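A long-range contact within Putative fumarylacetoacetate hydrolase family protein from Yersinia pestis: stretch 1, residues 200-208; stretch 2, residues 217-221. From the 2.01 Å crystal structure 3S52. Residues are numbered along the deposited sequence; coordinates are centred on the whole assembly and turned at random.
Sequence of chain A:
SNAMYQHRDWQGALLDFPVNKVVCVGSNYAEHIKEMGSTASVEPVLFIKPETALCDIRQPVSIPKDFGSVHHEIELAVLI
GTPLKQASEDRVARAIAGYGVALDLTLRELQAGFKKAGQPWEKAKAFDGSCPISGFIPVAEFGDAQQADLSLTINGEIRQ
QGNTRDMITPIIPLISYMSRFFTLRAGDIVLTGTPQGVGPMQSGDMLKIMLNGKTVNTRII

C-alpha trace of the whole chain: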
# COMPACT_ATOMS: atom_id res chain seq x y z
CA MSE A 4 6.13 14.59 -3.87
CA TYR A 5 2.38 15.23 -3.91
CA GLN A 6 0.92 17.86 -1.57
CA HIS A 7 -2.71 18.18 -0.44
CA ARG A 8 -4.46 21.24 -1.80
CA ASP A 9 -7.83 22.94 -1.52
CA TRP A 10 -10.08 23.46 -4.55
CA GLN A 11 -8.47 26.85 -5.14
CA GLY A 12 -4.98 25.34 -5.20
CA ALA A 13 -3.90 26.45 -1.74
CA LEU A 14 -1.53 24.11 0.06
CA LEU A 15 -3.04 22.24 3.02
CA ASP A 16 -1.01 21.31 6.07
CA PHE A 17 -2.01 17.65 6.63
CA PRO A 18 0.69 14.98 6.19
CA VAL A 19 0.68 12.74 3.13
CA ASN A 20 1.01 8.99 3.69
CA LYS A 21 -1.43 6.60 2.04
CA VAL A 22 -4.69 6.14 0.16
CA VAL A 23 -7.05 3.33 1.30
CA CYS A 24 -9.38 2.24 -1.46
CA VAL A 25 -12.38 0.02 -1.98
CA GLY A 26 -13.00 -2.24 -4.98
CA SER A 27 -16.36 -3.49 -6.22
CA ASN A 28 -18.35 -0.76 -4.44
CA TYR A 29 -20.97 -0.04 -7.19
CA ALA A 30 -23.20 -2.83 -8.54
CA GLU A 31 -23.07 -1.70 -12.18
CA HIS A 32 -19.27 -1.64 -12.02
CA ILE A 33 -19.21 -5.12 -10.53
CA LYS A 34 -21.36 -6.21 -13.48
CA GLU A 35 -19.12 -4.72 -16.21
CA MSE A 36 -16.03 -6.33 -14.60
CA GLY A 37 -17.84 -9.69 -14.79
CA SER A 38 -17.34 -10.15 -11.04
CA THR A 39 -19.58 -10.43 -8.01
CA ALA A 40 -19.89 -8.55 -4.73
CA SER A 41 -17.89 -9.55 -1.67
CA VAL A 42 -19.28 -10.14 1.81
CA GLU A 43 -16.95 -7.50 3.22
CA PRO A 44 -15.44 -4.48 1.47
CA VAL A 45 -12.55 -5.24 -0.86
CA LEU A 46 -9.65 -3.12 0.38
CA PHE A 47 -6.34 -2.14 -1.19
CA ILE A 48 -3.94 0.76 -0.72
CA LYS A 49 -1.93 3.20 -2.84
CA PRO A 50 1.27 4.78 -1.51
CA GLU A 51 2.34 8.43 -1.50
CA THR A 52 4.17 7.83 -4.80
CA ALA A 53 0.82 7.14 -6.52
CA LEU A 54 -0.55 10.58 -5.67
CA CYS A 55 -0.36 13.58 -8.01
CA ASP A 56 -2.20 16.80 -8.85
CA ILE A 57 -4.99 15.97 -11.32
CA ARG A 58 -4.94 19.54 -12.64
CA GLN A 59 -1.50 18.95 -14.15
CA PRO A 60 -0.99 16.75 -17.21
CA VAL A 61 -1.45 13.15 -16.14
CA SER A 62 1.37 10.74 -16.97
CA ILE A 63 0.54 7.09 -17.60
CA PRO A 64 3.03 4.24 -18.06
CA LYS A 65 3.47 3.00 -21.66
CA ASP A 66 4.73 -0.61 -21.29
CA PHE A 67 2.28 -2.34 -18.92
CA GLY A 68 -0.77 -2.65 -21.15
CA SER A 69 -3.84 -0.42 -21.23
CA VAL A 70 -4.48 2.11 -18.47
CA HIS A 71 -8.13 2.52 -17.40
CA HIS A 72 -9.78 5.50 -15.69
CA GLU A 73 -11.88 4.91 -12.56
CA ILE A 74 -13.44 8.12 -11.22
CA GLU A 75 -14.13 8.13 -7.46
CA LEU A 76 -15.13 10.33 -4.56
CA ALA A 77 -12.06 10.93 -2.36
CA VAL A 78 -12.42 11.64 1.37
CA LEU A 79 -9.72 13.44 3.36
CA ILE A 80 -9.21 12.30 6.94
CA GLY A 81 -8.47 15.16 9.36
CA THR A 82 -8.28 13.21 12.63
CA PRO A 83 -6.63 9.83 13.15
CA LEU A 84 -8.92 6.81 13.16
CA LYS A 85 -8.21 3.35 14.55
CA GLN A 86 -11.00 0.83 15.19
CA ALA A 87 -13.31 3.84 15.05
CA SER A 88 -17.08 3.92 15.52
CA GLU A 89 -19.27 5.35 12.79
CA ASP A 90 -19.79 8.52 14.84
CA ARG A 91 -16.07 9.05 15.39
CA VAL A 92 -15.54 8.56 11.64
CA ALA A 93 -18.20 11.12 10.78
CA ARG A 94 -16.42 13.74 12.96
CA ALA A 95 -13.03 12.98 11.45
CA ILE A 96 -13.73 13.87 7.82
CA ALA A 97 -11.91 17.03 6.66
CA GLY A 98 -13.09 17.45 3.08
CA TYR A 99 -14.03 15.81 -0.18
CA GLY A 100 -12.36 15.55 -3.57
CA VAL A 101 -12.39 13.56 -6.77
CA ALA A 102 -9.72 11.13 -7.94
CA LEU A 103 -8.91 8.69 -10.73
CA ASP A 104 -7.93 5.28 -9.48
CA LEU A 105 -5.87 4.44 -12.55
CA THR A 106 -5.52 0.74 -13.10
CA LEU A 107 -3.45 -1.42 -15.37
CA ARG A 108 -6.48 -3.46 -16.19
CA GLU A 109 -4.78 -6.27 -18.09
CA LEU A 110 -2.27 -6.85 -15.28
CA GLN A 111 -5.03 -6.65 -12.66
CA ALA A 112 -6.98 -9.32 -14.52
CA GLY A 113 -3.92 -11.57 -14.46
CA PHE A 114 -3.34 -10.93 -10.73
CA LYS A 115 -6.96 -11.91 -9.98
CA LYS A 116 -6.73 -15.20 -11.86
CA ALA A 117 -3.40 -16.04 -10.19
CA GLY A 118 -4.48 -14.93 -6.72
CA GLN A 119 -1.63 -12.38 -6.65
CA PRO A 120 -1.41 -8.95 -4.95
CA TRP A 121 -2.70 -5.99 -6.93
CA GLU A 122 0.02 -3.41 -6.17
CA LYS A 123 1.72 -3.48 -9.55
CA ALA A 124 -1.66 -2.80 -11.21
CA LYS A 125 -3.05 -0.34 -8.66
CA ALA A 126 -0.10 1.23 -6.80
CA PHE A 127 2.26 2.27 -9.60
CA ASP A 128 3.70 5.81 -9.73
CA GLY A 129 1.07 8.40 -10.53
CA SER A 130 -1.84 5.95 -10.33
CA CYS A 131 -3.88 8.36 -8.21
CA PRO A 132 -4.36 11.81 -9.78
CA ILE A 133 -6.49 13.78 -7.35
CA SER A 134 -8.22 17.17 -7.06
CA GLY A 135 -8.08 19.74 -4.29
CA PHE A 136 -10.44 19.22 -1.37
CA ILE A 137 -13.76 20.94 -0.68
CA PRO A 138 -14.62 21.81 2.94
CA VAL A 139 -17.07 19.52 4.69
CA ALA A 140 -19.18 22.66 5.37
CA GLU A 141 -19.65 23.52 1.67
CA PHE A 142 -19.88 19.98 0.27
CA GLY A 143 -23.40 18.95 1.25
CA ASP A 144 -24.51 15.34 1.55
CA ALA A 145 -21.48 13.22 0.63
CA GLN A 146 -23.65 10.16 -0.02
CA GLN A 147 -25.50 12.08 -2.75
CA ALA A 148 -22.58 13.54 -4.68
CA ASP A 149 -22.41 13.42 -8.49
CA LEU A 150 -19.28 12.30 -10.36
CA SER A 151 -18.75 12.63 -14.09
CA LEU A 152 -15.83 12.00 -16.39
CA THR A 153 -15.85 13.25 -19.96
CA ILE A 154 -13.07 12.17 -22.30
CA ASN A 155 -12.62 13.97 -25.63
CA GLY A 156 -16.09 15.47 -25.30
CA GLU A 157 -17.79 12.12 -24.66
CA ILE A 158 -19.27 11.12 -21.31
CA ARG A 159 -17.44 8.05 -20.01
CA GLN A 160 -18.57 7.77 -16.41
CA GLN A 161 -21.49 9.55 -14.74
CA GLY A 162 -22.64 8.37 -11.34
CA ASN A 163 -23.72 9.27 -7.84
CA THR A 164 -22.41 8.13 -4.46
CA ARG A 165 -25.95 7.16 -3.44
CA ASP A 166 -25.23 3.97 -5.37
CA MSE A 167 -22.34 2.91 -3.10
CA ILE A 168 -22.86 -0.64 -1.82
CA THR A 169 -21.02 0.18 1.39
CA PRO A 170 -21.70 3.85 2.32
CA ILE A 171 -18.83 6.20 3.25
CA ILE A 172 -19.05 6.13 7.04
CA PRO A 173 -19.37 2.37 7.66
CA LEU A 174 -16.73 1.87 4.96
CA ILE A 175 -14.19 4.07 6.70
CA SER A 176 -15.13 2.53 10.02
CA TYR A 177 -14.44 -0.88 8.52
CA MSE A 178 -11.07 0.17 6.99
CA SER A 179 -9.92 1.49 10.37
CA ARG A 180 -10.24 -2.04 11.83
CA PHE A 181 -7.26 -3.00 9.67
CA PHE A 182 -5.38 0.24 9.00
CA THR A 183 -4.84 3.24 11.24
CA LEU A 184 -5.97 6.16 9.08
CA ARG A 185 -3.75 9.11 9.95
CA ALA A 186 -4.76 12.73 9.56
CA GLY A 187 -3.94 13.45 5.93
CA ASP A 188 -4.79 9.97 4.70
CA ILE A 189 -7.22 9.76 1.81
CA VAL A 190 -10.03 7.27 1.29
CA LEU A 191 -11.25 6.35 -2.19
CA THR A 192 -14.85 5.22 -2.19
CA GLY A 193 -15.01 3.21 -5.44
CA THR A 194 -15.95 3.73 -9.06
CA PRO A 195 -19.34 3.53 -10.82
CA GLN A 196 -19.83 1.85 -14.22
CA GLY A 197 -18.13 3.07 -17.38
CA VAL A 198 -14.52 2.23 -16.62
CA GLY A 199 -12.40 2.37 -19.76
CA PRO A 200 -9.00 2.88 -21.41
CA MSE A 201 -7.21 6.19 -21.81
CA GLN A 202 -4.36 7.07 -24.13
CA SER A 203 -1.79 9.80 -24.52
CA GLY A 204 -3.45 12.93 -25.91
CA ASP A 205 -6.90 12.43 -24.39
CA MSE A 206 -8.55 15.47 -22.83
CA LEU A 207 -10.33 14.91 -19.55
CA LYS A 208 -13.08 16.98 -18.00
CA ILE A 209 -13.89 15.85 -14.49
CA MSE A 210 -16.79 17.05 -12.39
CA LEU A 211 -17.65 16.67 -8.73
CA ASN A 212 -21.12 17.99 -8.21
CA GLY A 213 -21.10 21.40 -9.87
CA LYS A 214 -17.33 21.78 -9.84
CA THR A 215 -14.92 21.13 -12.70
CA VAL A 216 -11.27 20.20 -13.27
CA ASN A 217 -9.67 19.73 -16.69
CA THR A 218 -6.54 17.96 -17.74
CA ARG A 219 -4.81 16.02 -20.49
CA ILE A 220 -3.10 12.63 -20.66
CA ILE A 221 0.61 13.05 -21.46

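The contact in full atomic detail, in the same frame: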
# COMPACT_ATOMS: atom_id res chain seq x y z
N PRO A 200 -10.40 2.56 -21.13
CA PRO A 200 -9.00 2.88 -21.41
C PRO A 200 -8.79 4.36 -21.72
O PRO A 200 -9.69 5.04 -22.21
CB PRO A 200 -8.68 2.03 -22.64
CG PRO A 200 -9.98 1.88 -23.34
CD PRO A 200 -11.05 1.86 -22.26
N MSE A 201 -7.61 4.85 -21.42
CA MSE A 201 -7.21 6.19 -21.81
C MSE A 201 -5.95 6.05 -22.62
O MSE A 201 -5.24 5.05 -22.49
CB MSE A 201 -6.89 7.04 -20.59
CG MSE A 201 -7.94 6.96 -19.51
SE MSE A 201 -7.60 8.37 -18.23
CE MSE A 201 -5.87 7.74 -17.62
N GLN A 202 -5.64 7.05 -23.44
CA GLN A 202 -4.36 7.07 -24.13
C GLN A 202 -3.77 8.47 -24.16
O GLN A 202 -4.47 9.46 -23.91
CB GLN A 202 -4.44 6.49 -25.54
CG GLN A 202 -5.46 7.15 -26.46
CD GLN A 202 -5.53 6.48 -27.84
OE1 GLN A 202 -5.34 5.27 -27.97
NE2 GLN A 202 -5.82 7.27 -28.87
N SER A 203 -2.48 8.53 -24.42
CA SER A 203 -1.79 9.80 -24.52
C SER A 203 -2.53 10.72 -25.49
O SER A 203 -2.89 10.33 -26.60
CB SER A 203 -0.35 9.55 -24.98
OG SER A 203 0.46 10.67 -24.65
N GLY A 204 -2.78 11.96 -25.06
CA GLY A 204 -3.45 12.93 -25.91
C GLY A 204 -4.92 13.15 -25.58
O GLY A 204 -5.52 14.10 -26.04
N ASP A 205 -5.50 12.26 -24.77
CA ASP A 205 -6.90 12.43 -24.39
C ASP A 205 -7.05 13.66 -23.51
O ASP A 205 -6.17 13.97 -22.71
CB ASP A 205 -7.42 11.23 -23.62
CG ASP A 205 -7.65 10.01 -24.50
OD1 ASP A 205 -7.64 10.13 -25.74
OD2 ASP A 205 -7.85 8.93 -23.92
N MSE A 206 -8.17 14.36 -23.68
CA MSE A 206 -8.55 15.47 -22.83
C MSE A 206 -9.61 15.01 -21.85
O MSE A 206 -10.60 14.39 -22.24
CB MSE A 206 -9.13 16.60 -23.67
CG MSE A 206 -8.10 17.50 -24.33
SE MSE A 206 -9.00 18.79 -25.47
CE MSE A 206 -10.47 19.30 -24.30
N LEU A 207 -9.41 15.32 -20.58
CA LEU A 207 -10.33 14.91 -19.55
C LEU A 207 -11.04 16.11 -18.96
O LEU A 207 -10.41 17.11 -18.65
CB LEU A 207 -9.59 14.18 -18.45
CG LEU A 207 -9.34 12.68 -18.61
CD1 LEU A 207 -8.65 12.39 -19.93
CD2 LEU A 207 -8.53 12.16 -17.43
N LYS A 208 -12.36 16.00 -18.81
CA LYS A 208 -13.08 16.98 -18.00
C LYS A 208 -13.73 16.21 -16.87
O LYS A 208 -14.48 15.26 -17.10
CB LYS A 208 -14.16 17.70 -18.81
CG LYS A 208 -15.04 18.59 -17.95
CD LYS A 208 -16.17 19.22 -18.74
CE LYS A 208 -15.65 19.83 -20.03
NZ LYS A 208 -14.52 20.77 -19.79
N ASN A 217 -10.04 20.19 -15.36
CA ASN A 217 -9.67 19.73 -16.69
C ASN A 217 -8.21 19.36 -16.78
O ASN A 217 -7.35 19.98 -16.14
CB ASN A 217 -9.96 20.81 -17.72
CG ASN A 217 -11.39 21.23 -17.72
OD1 ASN A 217 -12.22 20.65 -18.42
ND2 ASN A 217 -11.70 22.25 -16.94
N THR A 218 -7.92 18.35 -17.57
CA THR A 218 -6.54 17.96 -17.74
C THR A 218 -6.37 17.14 -19.02
O THR A 218 -7.33 16.94 -19.77
CB THR A 218 -6.01 17.22 -16.49
OG1 THR A 218 -4.58 17.22 -16.49
CG2 THR A 218 -6.54 15.77 -16.42
N ARG A 219 -5.15 16.71 -19.27
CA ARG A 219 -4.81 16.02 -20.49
C ARG A 219 -3.90 14.86 -20.12
O ARG A 219 -3.13 14.97 -19.16
CB ARG A 219 -4.07 17.00 -21.42
CG ARG A 219 -3.85 16.51 -22.82
CD ARG A 219 -3.15 17.59 -23.64
NE ARG A 219 -3.90 18.85 -23.60
CZ ARG A 219 -4.94 19.13 -24.39
NH1 ARG A 219 -5.36 18.24 -25.29
NH2 ARG A 219 -5.56 20.30 -24.27
N ILE A 220 -4.00 13.76 -20.86
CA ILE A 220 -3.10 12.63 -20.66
C ILE A 220 -1.83 12.85 -21.47
O ILE A 220 -1.90 13.13 -22.67
CB ILE A 220 -3.75 11.29 -21.07
CG1 ILE A 220 -5.11 11.12 -20.39
CG2 ILE A 220 -2.85 10.13 -20.73
CD1 ILE A 220 -5.05 11.21 -18.89
N ILE A 221 -0.67 12.71 -20.83
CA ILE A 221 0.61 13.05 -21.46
C ILE A 221 1.74 13.12 -20.45
O ILE A 221 1.95 14.14 -19.80
CB ILE A 221 0.54 14.43 -22.15
O HOH W 1 -11.18 19.58 -20.66

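Residues 206-208 and 217-219 form neighbouring antiparallel strands. Their N-to-C directions differ by 160°, and the axes approach to 4.6 Å. Met 206 lies across from Arg 219, Leu 207 from Thr 218, and Lys 208 from Asn 217. The central pair is the hydrogen-bonded one. Leu 207 N donates to Thr 218 O at 2.8 Å, and Thr 218 N donates to Leu 207 O at 3.0 Å. Both bonds are nearly straight. The flanking pairs are of the non-hydrogen-bonded kind, and their CA atoms sit closer together, at 4.4 Å for Met 206 and Arg 219 and 4.6 Å for Lys 208 and Asn 217.

The ladder of bonds continues past the strands. Ile 220 N donates to Asp 205 O at 2.9 Å, and Gly 204 N donates to Ile 220 O at 2.8 Å. Two CA-H...O contacts add to the backbone pairing: Arg 219 CA lies 3.3 Å from Asp 205 O, and Asn 217 CA lies 3.4 Å from Leu 207 O.

Before its strand, the first stretch makes a type II turn from Gln 202 to Asp 205. Asp 205 N bonds to Gln 202 O at 3.1 Å. The Asp 205 side chain returns a bond, accepting from Gln 202 N through OD2 at 2.9 Å. Gly 204 has phi/psi of 103/-14. A CB here would be jammed against the carbonyl O of Ser 203, so the backbone itself calls for glycine.

Ile 220 has the largest area covered by the opposing stretch. Its CA-to-CB bond points toward the first stretch. Its CD1 meets Met 201 CE at 3.8 Å, and its CG1 meets Leu 207 CD1 at 3.8 Å. Met 201 is a selenomethionine. These three buried side chains form an apolar cluster. Leu 207 and Thr 218 share one face of the sheet, where Leu 207 CB and Thr 218 CG2 are 4.0 Å apart.

The other face carries Met 206, Lys 208, Asn 217 and Arg 219, and its contacts are more polar. Lys 208 NZ donates to Asn 217 OD1 at 2.7 Å, pairing a charged amine with an amide oxygen. A water also donates to Asn 217 OD1 at 2.7 Å and to Leu 207 O at 3.3 Å, linking side chain to backbone. The long Arg 219 side chain reaches back to the first stretch. Its NH1 comes within 3.0 Å of CG of Met 206, also a selenomethionine, in a close contact without a hydrogen bond.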